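Local coordinates for adenylate kinase (Schistosoma mansoni, PDB 3UMF), which catalyses reversible phosphoryl transfer between adenine nucleotides, interconverting ATP and AMP with two molecules of ADP, at residues A29-V34 against F111-Y116; V145-L150 against T166-F171. All blocks are in the same frame, centred on the assembly; numbering follows the deposited sequence.

Interaction 1: residues A29-V34 against F111-Y116; sequences AKVIFV and FLIDGY
V31, I32, F33 and V34 run parallel to F111, L112, I113 and D114, pairing one to one as neighbouring strands in the parallel sheet of the adenylate kinase core, a P-loop kinase fold. The straightest rung goes from I32 N to F111 O (2.8 Å, 173° at the hydrogen), and I113 N returns to I32 O at 3.0 Å. On one face L112 CD2 touches both I32 CG2 (3.7 Å) and V34 CG2 (3.6 Å); V34 reaches it because CG2 lies anti to the carbonyl carbon, and helix 42-53 closes over this layer. On the other face I113 CG1 meets both V31 CG1 (3.8 Å) and F33 CD1 (3.9 Å), and M101 of helix 90-104 packs on V31 and F111. The looser parts are partly exposed: K30 carries its amine away from F111, and D114 turns its carboxylate to a salt bridge with K42 and a hydrogen bond to H57. Within the type II turn I113-Y116 the bonds from G115 N and Y116 N to V34 O are weak, yet the side chains stay close. Y116, which ends the turn, sets its ring edge toward the F33 face in an offset edge-to-face pair, planes at 62°, with Y116 CD2 4.0 Å from F33 CE1.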
loop_
_atom_site.group_PDB
_atom_site.type_symbol
_atom_site.label_atom_id
_atom_site.label_comp_id
_atom_site.label_asym_id
_atom_site.label_seq_id
_atom_site.Cartn_x
_atom_site.Cartn_y
_atom_site.Cartn_z
ATOM N N ALA A 29 -12.394 -12.502 3.140
ATOM C CA ALA A 29 -11.565 -11.372 2.713
ATOM C C ALA A 29 -10.322 -11.757 1.912
ATOM O O ALA A 29 -9.559 -12.642 2.304
ATOM C CB ALA A 29 -11.162 -10.521 3.914
ATOM N N LYS A 30 -10.138 -11.077 0.781
ATOM C CA LYS A 30 -8.940 -11.203 -0.040
ATOM C C LYS A 30 -8.183 -9.883 -0.004
ATOM O O LYS A 30 -8.668 -8.869 -0.505
ATOM C CB LYS A 30 -9.323 -11.544 -1.479
ATOM C CG LYS A 30 -9.927 -12.925 -1.654
ATOM C CD LYS A 30 -10.740 -12.991 -2.931
ATOM C CE LYS A 30 -10.609 -14.340 -3.614
ATOM N NZ LYS A 30 -10.848 -14.214 -5.080
ATOM N N VAL A 31 -6.993 -9.901 0.587
ATOM C CA VAL A 31 -6.236 -8.676 0.813
ATOM C C VAL A 31 -5.042 -8.548 -0.123
ATOM O O VAL A 31 -4.198 -9.443 -0.204
ATOM C CB VAL A 31 -5.745 -8.584 2.271
ATOM C CG1 VAL A 31 -4.807 -7.401 2.452
ATOM C CG2 VAL A 31 -6.931 -8.484 3.214
ATOM N N ILE A 32 -4.978 -7.427 -0.831
ATOM C CA ILE A 32 -3.880 -7.156 -1.743
ATOM C C ILE A 32 -3.042 -5.991 -1.233
ATOM O O ILE A 32 -3.478 -4.837 -1.257
ATOM C CB ILE A 32 -4.410 -6.818 -3.148
ATOM C CG1 ILE A 32 -5.254 -7.978 -3.685
ATOM C CG2 ILE A 32 -3.263 -6.500 -4.095
ATOM C CD1 ILE A 32 -6.095 -7.612 -4.885
ATOM N N PHE A 33 -1.842 -6.293 -0.754
ATOM C CA PHE A 33 -0.901 -5.253 -0.362
ATOM C C PHE A 33 -0.339 -4.590 -1.622
ATOM O O PHE A 33 0.006 -5.273 -2.586
ATOM C CB PHE A 33 0.239 -5.855 0.463
ATOM C CG PHE A 33 -0.181 -6.347 1.830
ATOM C CD1 PHE A 33 -1.241 -5.763 2.507
ATOM C CD2 PHE A 33 0.500 -7.392 2.442
ATOM C CE1 PHE A 33 -1.612 -6.214 3.766
ATOM C CE2 PHE A 33 0.134 -7.844 3.701
ATOM C CZ PHE A 33 -0.926 -7.254 4.361
ATOM N N VAL A 34 -0.252 -3.264 -1.619
ATOM C CA VAL A 34 0.311 -2.538 -2.758
ATOM C C VAL A 34 1.505 -1.679 -2.342
ATOM O O VAL A 34 1.397 -0.819 -1.461
ATOM C CB VAL A 34 -0.752 -1.660 -3.459
ATOM C CG1 VAL A 34 -0.131 -0.903 -4.628
ATOM C CG2 VAL A 34 -1.908 -2.520 -3.940
ATOM N N PHE A 111 -9.761 -6.182 -0.823
ATOM C CA PHE A 111 -9.249 -4.942 -0.263
ATOM C C PHE A 111 -7.879 -4.638 -0.847
ATOM O O PHE A 111 -6.971 -5.468 -0.772
ATOM C CB PHE A 111 -9.140 -5.049 1.262
ATOM C CG PHE A 111 -10.463 -5.149 1.961
ATOM C CD1 PHE A 111 -11.081 -6.377 2.136
ATOM C CD2 PHE A 111 -11.094 -4.012 2.444
ATOM C CE1 PHE A 111 -12.304 -6.469 2.777
ATOM C CE2 PHE A 111 -12.320 -4.101 3.089
ATOM C CZ PHE A 111 -12.922 -5.329 3.254
ATOM N N LEU A 112 -7.745 -3.460 -1.448
ATOM C CA LEU A 112 -6.438 -2.934 -1.816
ATOM C C LEU A 112 -5.948 -2.070 -0.666
ATOM O O LEU A 112 -6.584 -1.069 -0.327
ATOM C CB LEU A 112 -6.533 -2.069 -3.077
ATOM C CG LEU A 112 -6.575 -2.728 -4.456
ATOM C CD1 LEU A 112 -6.746 -1.667 -5.535
ATOM C CD2 LEU A 112 -5.315 -3.530 -4.704
ATOM N N ILE A 113 -4.837 -2.456 -0.049
ATOM C CA ILE A 113 -4.225 -1.613 0.972
ATOM C C ILE A 113 -3.077 -0.838 0.346
ATOM O O ILE A 113 -2.035 -1.410 0.017
ATOM C CB ILE A 113 -3.684 -2.417 2.165
ATOM C CG1 ILE A 113 -4.558 -3.642 2.446
ATOM C CG2 ILE A 113 -3.564 -1.512 3.390
ATOM C CD1 ILE A 113 -5.924 -3.325 3.003
ATOM N N ASP A 114 -3.270 0.468 0.202
ATOM C CA ASP A 114 -2.330 1.321 -0.513
ATOM C C ASP A 114 -1.134 1.690 0.361
ATOM O O ASP A 114 -1.293 2.277 1.433
ATOM C CB ASP A 114 -3.053 2.585 -0.999
ATOM C CG ASP A 114 -2.291 3.323 -2.087
ATOM O OD1 ASP A 114 -1.058 3.464 -1.966
ATOM O OD2 ASP A 114 -2.930 3.765 -3.066
ATOM N N GLY A 115 0.063 1.336 -0.101
ATOM C CA GLY A 115 1.294 1.690 0.588
ATOM C C GLY A 115 1.483 0.963 1.910
ATOM O O GLY A 115 1.985 1.540 2.875
ATOM N N TYR A 116 1.083 -0.306 1.948
ATOM C CA TYR A 116 1.190 -1.125 3.152
ATOM C C TYR A 116 1.428 -2.576 2.749
ATOM O O TYR A 116 0.853 -3.039 1.768
ATOM C CB TYR A 116 -0.099 -1.008 3.976
ATOM C CG TYR A 116 -0.021 -1.576 5.380
ATOM C CD1 TYR A 116 0.234 -0.752 6.470
ATOM C CD2 TYR A 116 -0.221 -2.932 5.619
ATOM C CE1 TYR A 116 0.302 -1.266 7.758
ATOM C CE2 TYR A 116 -0.154 -3.452 6.902
ATOM C CZ TYR A 116 0.106 -2.614 7.967
ATOM O OH TYR A 116 0.173 -3.128 9.244
#

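Interaction 2: residues V145-L150 against T166-F171; sequences VMRKRL and TIVKRF
M146 reaches across from helix 143-150 and lays its thioether against three residues of helix 161-177. Its methyl CE sits 3.8 Å from F171 CB and 4.1 Å from V168 CG2, while SD meets I167 CG2 at 4.0 Å. The same isoleucine methyl also takes L150 CD1 at 4.0 Å, so I167 CG2 is shared by two side chains of the facing helix. M146 and F171 lie antiparallel: the phenyl ring runs back along the methionine, with F171 CD1 3.9 Å from M146 CG. The methionine starts with CG anti to the backbone N (chi1 176°), then bends at both chi2 and chi3, which curls CE back toward the root of the ring. The two helices belong to the adenylate kinase fold and flank the linker that includes the unmodelled residues 154-159, which by family likeness probably corresponds to the LID; they run roughly antiparallel at 144°, their short axes 11.0 Å apart. No hydrogen bond joins them here. At the partly exposed edge of the contact, R147 extends straight from CG to NE and brings one face of its guanidinium over V168 CG2, which lies 3.7 Å above the plane and off centre. E143, one turn earlier, holds R147 NH2 in a salt bridge and also touches V168 and F171. Farther out, V141 packs on F171 and L151 on V168.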
loop_
_atom_site.group_PDB
_atom_site.type_symbol
_atom_site.label_atom_id
_atom_site.label_comp_id
_atom_site.label_asym_id
_atom_site.label_seq_id
_atom_site.Cartn_x
_atom_site.Cartn_y
_atom_site.Cartn_z
ATOM N N VAL A 145 14.840 5.095 -14.152
ATOM C CA VAL A 145 13.475 5.332 -14.620
ATOM C C VAL A 145 12.798 6.446 -13.819
ATOM O O VAL A 145 12.150 7.322 -14.391
ATOM C CB VAL A 145 12.626 4.043 -14.553
ATOM C CG1 VAL A 145 11.144 4.363 -14.640
ATOM C CG2 VAL A 145 13.039 3.079 -15.664
ATOM N N MET A 146 12.946 6.406 -12.499
ATOM C CA MET A 146 12.411 7.456 -11.635
ATOM C C MET A 146 12.944 8.837 -12.021
ATOM O O MET A 146 12.179 9.798 -12.118
ATOM C CB MET A 146 12.718 7.150 -10.165
ATOM C CG MET A 146 12.291 8.227 -9.169
ATOM S SD MET A 146 13.465 9.590 -8.976
ATOM C CE MET A 146 14.907 8.753 -8.308
ATOM N N ARG A 147 14.256 8.933 -12.232
ATOM C CA ARG A 147 14.899 10.190 -12.623
ATOM C C ARG A 147 14.361 10.732 -13.948
ATOM O O ARG A 147 14.101 11.929 -14.082
ATOM C CB ARG A 147 16.421 10.001 -12.742
ATOM C CG ARG A 147 17.168 9.761 -11.431
ATOM C CD ARG A 147 18.652 9.526 -11.703
ATOM N NE ARG A 147 19.435 9.287 -10.492
ATOM C CZ ARG A 147 20.152 10.217 -9.869
ATOM N NH1 ARG A 147 20.186 11.455 -10.342
ATOM N NH2 ARG A 147 20.837 9.911 -8.775
ATOM N N LYS A 148 14.209 9.846 -14.928
ATOM C CA LYS A 148 13.730 10.234 -16.252
ATOM C C LYS A 148 12.270 10.665 -16.170
ATOM O O LYS A 148 11.785 11.449 -16.987
ATOM C CB LYS A 148 13.885 9.056 -17.221
ATOM C CG LYS A 148 13.657 9.390 -18.686
ATOM C CD LYS A 148 12.264 8.985 -19.144
ATOM N N ARG A 149 11.579 10.155 -15.158
ATOM C CA ARG A 149 10.159 10.405 -14.988
ATOM C C ARG A 149 9.880 11.690 -14.195
ATOM O O ARG A 149 9.020 12.483 -14.582
ATOM C CB ARG A 149 9.511 9.189 -14.308
ATOM C CG ARG A 149 8.033 9.010 -14.575
ATOM C CD ARG A 149 7.575 7.606 -14.204
ATOM N NE ARG A 149 7.499 6.721 -15.367
ATOM C CZ ARG A 149 7.234 5.420 -15.297
ATOM N NH1 ARG A 149 7.029 4.846 -14.118
ATOM N NH2 ARG A 149 7.179 4.691 -16.402
ATOM N N LEU A 150 10.620 11.912 -13.108
ATOM C CA LEU A 150 10.328 13.029 -12.198
ATOM C C LEU A 150 11.283 14.217 -12.312
ATOM O O LEU A 150 10.909 15.356 -12.023
ATOM C CB LEU A 150 10.343 12.542 -10.740
ATOM C CG LEU A 150 9.459 11.348 -10.366
ATOM C CD1 LEU A 150 9.605 11.033 -8.884
ATOM C CD2 LEU A 150 8.005 11.624 -10.724
ATOM N N THR A 166 16.708 15.384 -2.986
ATOM C CA THR A 166 15.835 14.942 -1.900
ATOM C C THR A 166 14.970 13.765 -2.349
ATOM O O THR A 166 14.798 12.789 -1.616
ATOM C CB THR A 166 14.932 16.084 -1.392
ATOM O OG1 THR A 166 15.745 17.116 -0.821
ATOM C CG2 THR A 166 13.959 15.571 -0.332
ATOM N N ILE A 167 14.440 13.857 -3.564
ATOM C CA ILE A 167 13.621 12.791 -4.136
ATOM C C ILE A 167 14.452 11.539 -4.436
ATOM O O ILE A 167 13.984 10.411 -4.251
ATOM C CB ILE A 167 12.903 13.273 -5.417
ATOM C CG1 ILE A 167 11.867 14.347 -5.064
ATOM C CG2 ILE A 167 12.242 12.112 -6.144
ATOM C CD1 ILE A 167 11.091 14.859 -6.258
ATOM N N VAL A 168 15.683 11.734 -4.899
ATOM C CA VAL A 168 16.593 10.609 -5.103
ATOM C C VAL A 168 16.827 9.868 -3.786
ATOM O O VAL A 168 16.726 8.643 -3.736
ATOM C CB VAL A 168 17.941 11.058 -5.712
ATOM C CG1 VAL A 168 18.958 9.930 -5.645
ATOM C CG2 VAL A 168 17.742 11.515 -7.154
ATOM N N LYS A 169 17.114 10.615 -2.723
ATOM C CA LYS A 169 17.298 10.035 -1.392
ATOM C C LYS A 169 16.027 9.372 -0.865
ATOM O O LYS A 169 16.087 8.349 -0.182
ATOM C CB LYS A 169 17.766 11.099 -0.395
ATOM C CG LYS A 169 19.128 11.689 -0.702
ATOM C CD LYS A 169 20.154 10.604 -0.977
ATOM C CE LYS A 169 21.549 11.200 -1.068
ATOM N NZ LYS A 169 22.367 10.513 -2.100
ATOM N N ARG A 170 14.876 9.961 -1.169
ATOM C CA ARG A 170 13.607 9.375 -0.746
ATOM C C ARG A 170 13.377 8.045 -1.461
ATOM O O ARG A 170 12.860 7.093 -0.872
ATOM C CB ARG A 170 12.446 10.335 -1.008
ATOM C CG ARG A 170 11.109 9.854 -0.462
ATOM C CD ARG A 170 10.001 10.848 -0.771
ATOM N NE ARG A 170 10.260 12.150 -0.163
ATOM C CZ ARG A 170 9.555 13.246 -0.418
ATOM N NH1 ARG A 170 8.545 13.202 -1.273
ATOM N NH2 ARG A 170 9.863 14.387 0.180
ATOM N N PHE A 171 13.774 7.990 -2.729
ATOM C CA PHE A 171 13.719 6.762 -3.515
ATOM C C PHE A 171 14.606 5.676 -2.903
ATOM O O PHE A 171 14.180 4.535 -2.732
ATOM C CB PHE A 171 14.153 7.039 -4.963
ATOM C CG PHE A 171 14.240 5.806 -5.819
ATOM C CD1 PHE A 171 13.151 5.390 -6.567
ATOM C CD2 PHE A 171 15.408 5.060 -5.876
ATOM C CE1 PHE A 171 13.226 4.252 -7.357
ATOM C CE2 PHE A 171 15.486 3.917 -6.657
ATOM C CZ PHE A 171 14.392 3.517 -7.400
#

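How the interactions relate
Interaction 1 lies deep in the molecule, its centre about 6 Å from the centre of the chain, whereas interaction 2 is peripheral, its centre about 19 Å from that point. The two do not touch: their nearest atoms are about 13 Å apart, and they share no helix or strand. Strand 135-140 connects them in the fold, since it flanks strand 30-35 in the sheet and leads through V141 toward helix 143-150. Interaction 1 combines a ladder of backbone hydrogen bonds with buried aliphatic and aromatic side chains. Interaction 2, partly buried, relies on side-chain packing, with no hydrogen bond between its segments; R147, bordering the apolar patch, and R149 find polar partners outside them.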